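Local coordinates for protein gamma-hexachlorocyclohexane dehydrochlorinase (Novosphingobium barchaimii LL02, PDB 5KVB) that dehydrochlorinates the pollutant lindane, probably in two successive eliminations of hydrogen chloride that give a tetrachlorocyclohexadiene, at residues 17-22 with 129-134; 25-30 with 40-45; 102-107 with 113-118. All blocks are in the same frame, centred on the assembly; numbering follows the deposited sequence. Where two conformers were deposited one is given.

Contact 1. Residues 17-22 with 129-134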
# COMPACT_ATOMS: atom_id res chain seq x y z
N ARG A 17 -13.07 -7.04 -9.81
CA ARG A 17 -11.84 -6.72 -9.09
C ARG A 17 -12.02 -5.51 -8.19
O ARG A 17 -11.55 -5.51 -7.06
CB ARG A 17 -10.68 -6.49 -10.09
CG ARG A 17 -10.19 -7.77 -10.78
CD ARG A 17 -9.26 -7.49 -11.95
NE ARG A 17 -8.08 -6.69 -11.59
CZ ARG A 17 -6.82 -7.11 -11.62
NH1 ARG A 17 -6.53 -8.36 -11.98
NH2 ARG A 17 -5.84 -6.27 -11.30
N ALA A 18 -12.71 -4.47 -8.67
CA ALA A 18 -12.94 -3.28 -7.84
C ALA A 18 -13.79 -3.59 -6.61
O ALA A 18 -13.49 -3.14 -5.50
CB ALA A 18 -13.58 -2.17 -8.69
N ALA A 19 -14.84 -4.38 -6.80
CA ALA A 19 -15.70 -4.76 -5.69
C ALA A 19 -14.89 -5.54 -4.65
O ALA A 19 -15.05 -5.32 -3.43
CB ALA A 19 -16.88 -5.56 -6.18
N ILE A 20 -14.02 -6.44 -5.10
CA ILE A 20 -13.27 -7.29 -4.19
C ILE A 20 -12.18 -6.49 -3.47
O ILE A 20 -11.98 -6.65 -2.27
CB ILE A 20 -12.71 -8.51 -4.94
CG1 ILE A 20 -13.88 -9.43 -5.36
CG2 ILE A 20 -11.69 -9.27 -4.09
CD1 ILE A 20 -13.49 -10.48 -6.40
N GLN A 21 -11.52 -5.58 -4.19
CA GLN A 21 -10.55 -4.68 -3.57
C GLN A 21 -11.21 -3.85 -2.45
O GLN A 21 -10.64 -3.68 -1.37
CB GLN A 21 -9.88 -3.80 -4.63
CG GLN A 21 -8.98 -4.60 -5.59
CD GLN A 21 -8.81 -3.94 -6.96
OE1 GLN A 21 -9.37 -2.88 -7.23
NE2 GLN A 21 -8.05 -4.59 -7.83
N ASP A 22 -12.44 -3.38 -2.68
CA ASP A 22 -13.20 -2.68 -1.64
C ASP A 22 -13.56 -3.58 -0.45
O ASP A 22 -13.46 -3.15 0.71
CB ASP A 22 -14.49 -2.05 -2.23
CG ASP A 22 -14.23 -0.84 -3.13
OD1 ASP A 22 -13.11 -0.30 -3.14
OD2 ASP A 22 -15.19 -0.44 -3.82
N GLY A 129 -25.10 -12.37 -8.30
CA GLY A 129 -24.49 -11.18 -8.85
C GLY A 129 -23.64 -10.33 -7.92
O GLY A 129 -22.99 -9.39 -8.37
N VAL A 130 -23.64 -10.66 -6.63
CA VAL A 130 -22.98 -9.86 -5.60
C VAL A 130 -21.75 -10.58 -5.04
O VAL A 130 -21.81 -11.78 -4.78
CB VAL A 130 -23.96 -9.55 -4.44
CG1 VAL A 130 -23.28 -8.80 -3.30
CG2 VAL A 130 -25.15 -8.75 -4.96
N TRP A 131 -20.64 -9.85 -4.86
CA TRP A 131 -19.41 -10.40 -4.25
C TRP A 131 -19.33 -10.17 -2.74
O TRP A 131 -19.57 -9.05 -2.28
CB TRP A 131 -18.15 -9.77 -4.88
CG TRP A 131 -17.90 -10.15 -6.32
CD1 TRP A 131 -18.22 -9.41 -7.42
CD2 TRP A 131 -17.26 -11.33 -6.80
NE1 TRP A 131 -17.83 -10.06 -8.57
CE2 TRP A 131 -17.25 -11.25 -8.22
CE3 TRP A 131 -16.73 -12.47 -6.19
CZ2 TRP A 131 -16.69 -12.26 -9.02
CZ3 TRP A 131 -16.17 -13.47 -6.99
CH2 TRP A 131 -16.16 -13.35 -8.39
N LYS A 132 -18.97 -11.21 -1.99
CA LYS A 132 -18.59 -11.07 -0.57
C LYS A 132 -17.48 -12.06 -0.24
O LYS A 132 -17.22 -13.01 -1.01
CB LYS A 132 -19.79 -11.28 0.38
CG LYS A 132 -20.84 -10.15 0.33
CD LYS A 132 -21.86 -10.25 1.48
CE LYS A 132 -22.94 -9.17 1.33
NZ LYS A 132 -23.80 -9.07 2.55
N PHE A 133 -16.81 -11.85 0.89
CA PHE A 133 -15.87 -12.85 1.43
C PHE A 133 -16.52 -14.20 1.66
O PHE A 133 -17.62 -14.26 2.23
CB PHE A 133 -15.31 -12.43 2.79
CG PHE A 133 -14.09 -11.55 2.78
CD1 PHE A 133 -12.81 -12.10 2.84
CD2 PHE A 133 -14.22 -10.17 2.83
CE1 PHE A 133 -11.67 -11.28 2.91
CE2 PHE A 133 -13.10 -9.35 2.89
CZ PHE A 133 -11.82 -9.90 2.94
N SER A 134 -15.83 -15.26 1.27
CA SER A 134 -16.18 -16.61 1.70
C SER A 134 -15.12 -17.19 2.64
O SER A 134 -15.44 -18.07 3.44
CB SER A 134 -16.38 -17.55 0.50
OG SER A 134 -15.27 -17.53 -0.38
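Ile20 lays its terminal methyl over the indole of Trp131, and this is how helix 10-33 of the SnoaL-like, NTF2-type fold packs against the beginning of strand 130-145 in the curved sheet. The aromatic part of the contact is a CH-pi interaction. Ile20 CD1 lies 3.9 Å from the centroid of the six-membered ring of Trp131, only 16° off the ring normal, so the methyl comes down on the face. Because CG1 is set beside the backbone N, anti to the carbonyl carbon (chi1 -69°), and the chain then extends, the isoleucine's long branch reaches the indole, although its CB does not aim at the strand. Behind the methyl, Ile20 CG1 passes Trp131 CD2 at 4.1 Å.

The remaining contact is purely apolar and looser, with Ala19 approaching the pyrrole part of the indole obliquely. Around the pair, Val95 of strand 94-107 touches both Ile20 and Trp131, while Leu23 of the same helix also packs on the tryptophan. A leucine in place of Trp131 would probably leave Ile20 CD1 without its flat partner and open a gap between helix and strand.

The indole NE1 makes a weak hydrogen bond to Ser16 OG of the same helix 10-33; next to that nitrogen, Ala19 CB stands 4.3 Å from Trp131 CD1.

Contact 2. Residues 25-30 with 40-45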
# COMPACT_ATOMS: atom_id res chain seq x y z
N SER A 25 -10.22 -3.96 1.63
CA SER A 25 -9.92 -2.77 2.41
C SER A 25 -10.94 -2.55 3.53
O SER A 25 -10.56 -2.11 4.63
CB SER A 25 -9.84 -1.54 1.50
OG SER A 25 -8.63 -1.60 0.74
N ASP A 26 -12.21 -2.88 3.29
CA ASP A 26 -13.26 -2.74 4.31
C ASP A 26 -12.99 -3.65 5.52
O ASP A 26 -13.29 -3.27 6.65
CB ASP A 26 -14.65 -3.04 3.72
CG ASP A 26 -15.24 -1.87 2.94
OD1 ASP A 26 -14.68 -0.75 3.00
OD2 ASP A 26 -16.28 -2.07 2.26
N GLN A 27 -12.39 -4.82 5.29
CA GLN A 27 -12.00 -5.68 6.40
C GLN A 27 -10.98 -4.97 7.29
O GLN A 27 -11.13 -4.91 8.51
CB GLN A 27 -11.44 -7.02 5.89
CG GLN A 27 -11.33 -8.13 6.97
CD GLN A 27 -10.11 -8.03 7.88
OE1 GLN A 27 -9.14 -7.35 7.56
NE2 GLN A 27 -10.15 -8.73 9.01
N LEU A 28 -9.94 -4.43 6.67
CA LEU A 28 -8.87 -3.78 7.43
C LEU A 28 -9.38 -2.53 8.15
O LEU A 28 -9.11 -2.33 9.34
CB LEU A 28 -7.69 -3.42 6.51
CG LEU A 28 -6.65 -4.52 6.24
CD1 LEU A 28 -7.24 -5.67 5.44
CD2 LEU A 28 -5.42 -3.96 5.54
N ILE A 29 -10.11 -1.68 7.43
CA ILE A 29 -10.65 -0.45 8.01
C ILE A 29 -11.65 -0.75 9.13
O ILE A 29 -11.63 -0.13 10.20
CB ILE A 29 -11.31 0.42 6.91
CG1 ILE A 29 -10.27 0.92 5.90
CG2 ILE A 29 -12.04 1.63 7.51
CD1 ILE A 29 -10.87 1.37 4.57
N GLY A 30 -12.50 -1.75 8.92
CA GLY A 30 -13.49 -2.12 9.93
C GLY A 30 -12.85 -2.60 11.22
O GLY A 30 -13.27 -2.20 12.31
N ALA A 40 -19.20 -6.02 9.33
CA ALA A 40 -20.22 -7.05 9.17
C ALA A 40 -20.68 -7.21 7.72
O ALA A 40 -21.07 -8.30 7.31
CB ALA A 40 -21.42 -6.75 10.07
N SER A 41 -20.61 -6.13 6.95
CA SER A 41 -21.18 -6.05 5.62
C SER A 41 -20.49 -6.91 4.56
O SER A 41 -21.07 -7.17 3.51
CB SER A 41 -21.18 -4.59 5.12
OG SER A 41 -19.86 -4.12 4.91
N ILE A 42 -19.26 -7.34 4.83
CA ILE A 42 -18.41 -7.93 3.79
C ILE A 42 -18.41 -9.46 3.74
O ILE A 42 -17.72 -10.04 2.89
CB ILE A 42 -16.94 -7.46 3.97
CG1 ILE A 42 -16.35 -8.05 5.26
CG2 ILE A 42 -16.83 -5.94 3.98
CD1 ILE A 42 -14.95 -7.52 5.64
N TRP A 43 -19.18 -10.12 4.61
CA TRP A 43 -19.14 -11.59 4.77
C TRP A 43 -20.43 -12.29 4.36
O TRP A 43 -21.52 -11.89 4.79
CB TRP A 43 -18.88 -11.98 6.23
CG TRP A 43 -17.73 -11.31 6.91
CD1 TRP A 43 -17.78 -10.17 7.66
CD2 TRP A 43 -16.36 -11.72 6.89
NE1 TRP A 43 -16.52 -9.85 8.12
CE2 TRP A 43 -15.63 -10.77 7.64
CE3 TRP A 43 -15.68 -12.78 6.29
CZ2 TRP A 43 -14.24 -10.88 7.84
CZ3 TRP A 43 -14.30 -12.89 6.49
CH2 TRP A 43 -13.60 -11.94 7.26
N TRP A 44 -20.32 -13.37 3.60
CA TRP A 44 -21.47 -14.29 3.47
C TRP A 44 -21.74 -14.92 4.84
O TRP A 44 -20.84 -15.02 5.68
CB TRP A 44 -21.20 -15.38 2.43
CG TRP A 44 -21.12 -14.87 1.02
CD1 TRP A 44 -20.07 -15.01 0.16
CD2 TRP A 44 -22.13 -14.14 0.32
NE1 TRP A 44 -20.37 -14.41 -1.04
CE2 TRP A 44 -21.63 -13.86 -0.97
CE3 TRP A 44 -23.41 -13.68 0.66
CZ2 TRP A 44 -22.36 -13.15 -1.92
CZ3 TRP A 44 -24.14 -12.98 -0.29
CH2 TRP A 44 -23.61 -12.71 -1.56
N ASP A 45 -22.97 -15.37 5.07
CA ASP A 45 -23.31 -15.92 6.38
C ASP A 45 -22.57 -17.22 6.69
O ASP A 45 -22.40 -17.57 7.88
CB ASP A 45 -24.82 -16.14 6.50
CG ASP A 45 -25.59 -14.84 6.66
OD1 ASP A 45 -24.98 -13.82 7.03
OD2 ASP A 45 -26.82 -14.85 6.45
O HOH W 1 -18.81 -2.21 3.51
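Residues 25-30 of helix 10-33 and the segment 40-45 come closest at Gln27 and Ile42, whose CA atoms are 7.3 Å apart, with a type I beta turn from Ala40 to Trp43 presenting Ile42 to the helix. Ile42 acts as a wedge with two prongs. Its CG2 methyl meets Asp26 CB at 3.6 Å, and its CD1 reaches Gln27 CB, also at 3.6 Å, so the two branches engage consecutive residues of the helix. The torsion behind this is the crowded one: CG1 sits between the backbone N and the carbonyl carbon (chi1 68°), while CG2 is left beside the N. CG1 of the same side chain lies over one face of the Trp43 ring, 3.4 Å above its plane and displaced toward the rim of the ring.

With CG of Gln27 anti to the backbone N (chi1 -165°), that atom comes within 4.1 Å of Trp43 CZ2; the bend at chi2 then sets the direction of the amide. The amide plane stands almost perpendicular to the indole, at 89°, and the meeting is oblique.

Polar contact between the segments is indirect. One water donates to both Asp26 OD2, at 2.8 Å, and Ser41 OG, at 2.6 Å, and so links the helix to the turn. The carboxylate's other oxygen, OD1, forms salt bridges with Arg38 and with Arg86 of a neighbouring subunit, which would probably favour its ionised form.

The side chain of Gln27 lies about 6 Å from that of His80, the probable proton acceptor, which places this packing beside the likely active site. Leu136 of strand 130-145 touches both Gln27 and Trp43, Phe133 of that strand packs on Ile42, and Pro60 and Ala63 of helix 59-71 meet Trp43.

Contact 3. Residues 102-107 with 113-118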
# COMPACT_ATOMS: atom_id res chain seq x y z
N LEU A 102 1.06 -4.94 6.91
CA LEU A 102 1.96 -4.44 7.96
C LEU A 102 1.10 -3.85 9.07
O LEU A 102 0.30 -2.94 8.83
CB LEU A 102 2.93 -3.39 7.39
CG LEU A 102 3.83 -2.68 8.42
CD1 LEU A 102 4.78 -3.67 9.11
CD2 LEU A 102 4.61 -1.56 7.71
N CYS A 103 1.24 -4.36 10.29
CA CYS A 103 0.44 -3.88 11.40
C CYS A 103 1.33 -3.28 12.48
O CYS A 103 2.34 -3.87 12.86
CB CYS A 103 -0.41 -5.02 11.99
SG CYS A 103 -1.34 -4.56 13.51
N LEU A 104 0.95 -2.08 12.93
CA LEU A 104 1.62 -1.44 14.07
C LEU A 104 0.60 -1.29 15.18
O LEU A 104 -0.53 -0.88 14.92
CB LEU A 104 2.16 -0.06 13.69
CG LEU A 104 3.08 -0.03 12.46
CD1 LEU A 104 3.50 1.41 12.16
CD2 LEU A 104 4.29 -0.94 12.64
N GLY A 105 0.98 -1.60 16.42
CA GLY A 105 -0.00 -1.51 17.47
C GLY A 105 0.54 -1.42 18.88
O GLY A 105 1.72 -1.63 19.13
N ASN A 106 -0.38 -1.10 19.78
CA ASN A 106 -0.09 -0.95 21.20
C ASN A 106 -0.82 -2.06 21.97
O ASN A 106 -2.03 -2.00 22.15
CB ASN A 106 -0.53 0.43 21.68
CG ASN A 106 0.29 1.55 21.07
OD1 ASN A 106 1.51 1.44 20.93
ND2 ASN A 106 -0.38 2.63 20.67
N LEU A 107 -0.06 -3.07 22.39
CA LEU A 107 -0.58 -4.22 23.12
C LEU A 107 -0.85 -3.88 24.59
O LEU A 107 -0.04 -3.19 25.21
CB LEU A 107 0.42 -5.38 23.03
CG LEU A 107 -0.00 -6.82 23.37
CD1 LEU A 107 -0.95 -7.37 22.31
CD2 LEU A 107 1.23 -7.70 23.50
N SER A 113 4.70 -1.94 22.38
CA SER A 113 4.38 -1.69 20.98
C SER A 113 4.92 -2.85 20.15
O SER A 113 5.99 -3.38 20.43
CB SER A 113 4.95 -0.35 20.50
OG SER A 113 4.19 0.74 20.98
N ILE A 114 4.17 -3.22 19.12
CA ILE A 114 4.43 -4.43 18.33
C ILE A 114 4.40 -4.11 16.84
O ILE A 114 3.56 -3.33 16.39
CB ILE A 114 3.38 -5.53 18.60
CG1 ILE A 114 3.23 -5.81 20.10
CG2 ILE A 114 3.70 -6.82 17.82
CD1 ILE A 114 4.42 -6.49 20.72
N LEU A 115 5.32 -4.70 16.08
CA LEU A 115 5.24 -4.71 14.62
C LEU A 115 4.92 -6.11 14.15
O LEU A 115 5.62 -7.07 14.51
CB LEU A 115 6.55 -4.22 13.99
CG LEU A 115 6.61 -4.07 12.46
CD1 LEU A 115 7.57 -2.96 12.06
CD2 LEU A 115 7.02 -5.37 11.78
N ILE A 116 3.88 -6.24 13.34
CA ILE A 116 3.46 -7.52 12.79
C ILE A 116 3.54 -7.47 11.26
O ILE A 116 3.08 -6.50 10.63
CB ILE A 116 2.01 -7.87 13.22
CG1 ILE A 116 1.92 -8.08 14.73
CG2 ILE A 116 1.52 -9.13 12.51
CD1 ILE A 116 0.49 -8.15 15.26
N ALA A 117 4.18 -8.48 10.67
CA ALA A 117 4.11 -8.68 9.23
C ALA A 117 3.27 -9.93 8.98
O ALA A 117 3.63 -11.02 9.43
CB ALA A 117 5.51 -8.84 8.64
N ALA A 118 2.16 -9.77 8.26
CA ALA A 118 1.23 -10.87 8.04
C ALA A 118 0.93 -11.08 6.57
O ALA A 118 1.05 -10.15 5.76
CB ALA A 118 -0.05 -10.64 8.80
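Leu115 lies between Leu102 and Leu104 on one face of this strand pair, its CG 3.8 Å from Leu102 CD1. Leu104 runs alongside it, pointing the same way, with CD2 set 3.9 Å from Leu115 CD1; Leu102 instead crosses it at a slant. With CG of Leu102 opposite the backbone N (chi1 174°), the leucine leans over the neighbouring strand, close enough for CD1 to approach the carbonyl of Ile116 as well. Other subunits complete this apolar patch: Leu102 meets Leu102 of the second subunit, and Leu115 packs on Leu104 of the third.

The other face carries Cys103 and Ile116, whose CB atoms are 3.9 Å apart. Cys103 also touches His80, the probable proton acceptor, so this face of the pair borders the likely active site. Further along, Leu107 CB rests near Ile114 CG1, and Trp75 packs on both of these residues.

Strands 94-107 and 113-127 form an antiparallel beta hairpin within the curved sheet of the NTF2-type fold. Cys103 and Ile116 are a hydrogen-bonded pair, with Cys103 N to Ile116 O at 2.8 Å and nearly straight (176° at the hydrogen). Gly105 and Ile114 form the next such pair, in which the bond from Gly105 N to Ile114 O is longer, 3.1 Å, and more bent, at 150°. Between them lies the non-hydrogen-bonded pair Leu104 and Leu115, whose CA-H groups point to carbonyls across the strands: Leu115 CA to Cys103 O and Leu104 CA to Ile114 O.

Towards the hairpin's turn the chemistry becomes polar. Ser113 OG donates to Asn106 OD1 at 2.8 Å, approaching almost in line with the C=O bond. The same OG is hydrogen-bonded to Phe151 N, while the side-chain ND2 of Asn106 is hydrogen-bonded to Asp77 OD1.

In the fold
All three contacts are largely buried, contact 2 lying deepest, while contacts 1 and 3 are farther out and include partly exposed residues. Contacts 1 and 2 both use helix 10-33 and depend on side-chain packing against aromatic or branched apolar groups, contact 2 adding a bridging water; they adjoin each other, since Phe133 N probably bonds to Ile42 O and Phe133 O to Trp44 N. Contact 3 joins two strands through backbone hydrogen bonds. Its centre is about 27 Å from that of contact 1, across the middle of the chain, yet neighbouring strands of one sheet connect them. Contacts 2 and 3 approach the probable active site from helix and sheet, whereas contact 1 lies away from it.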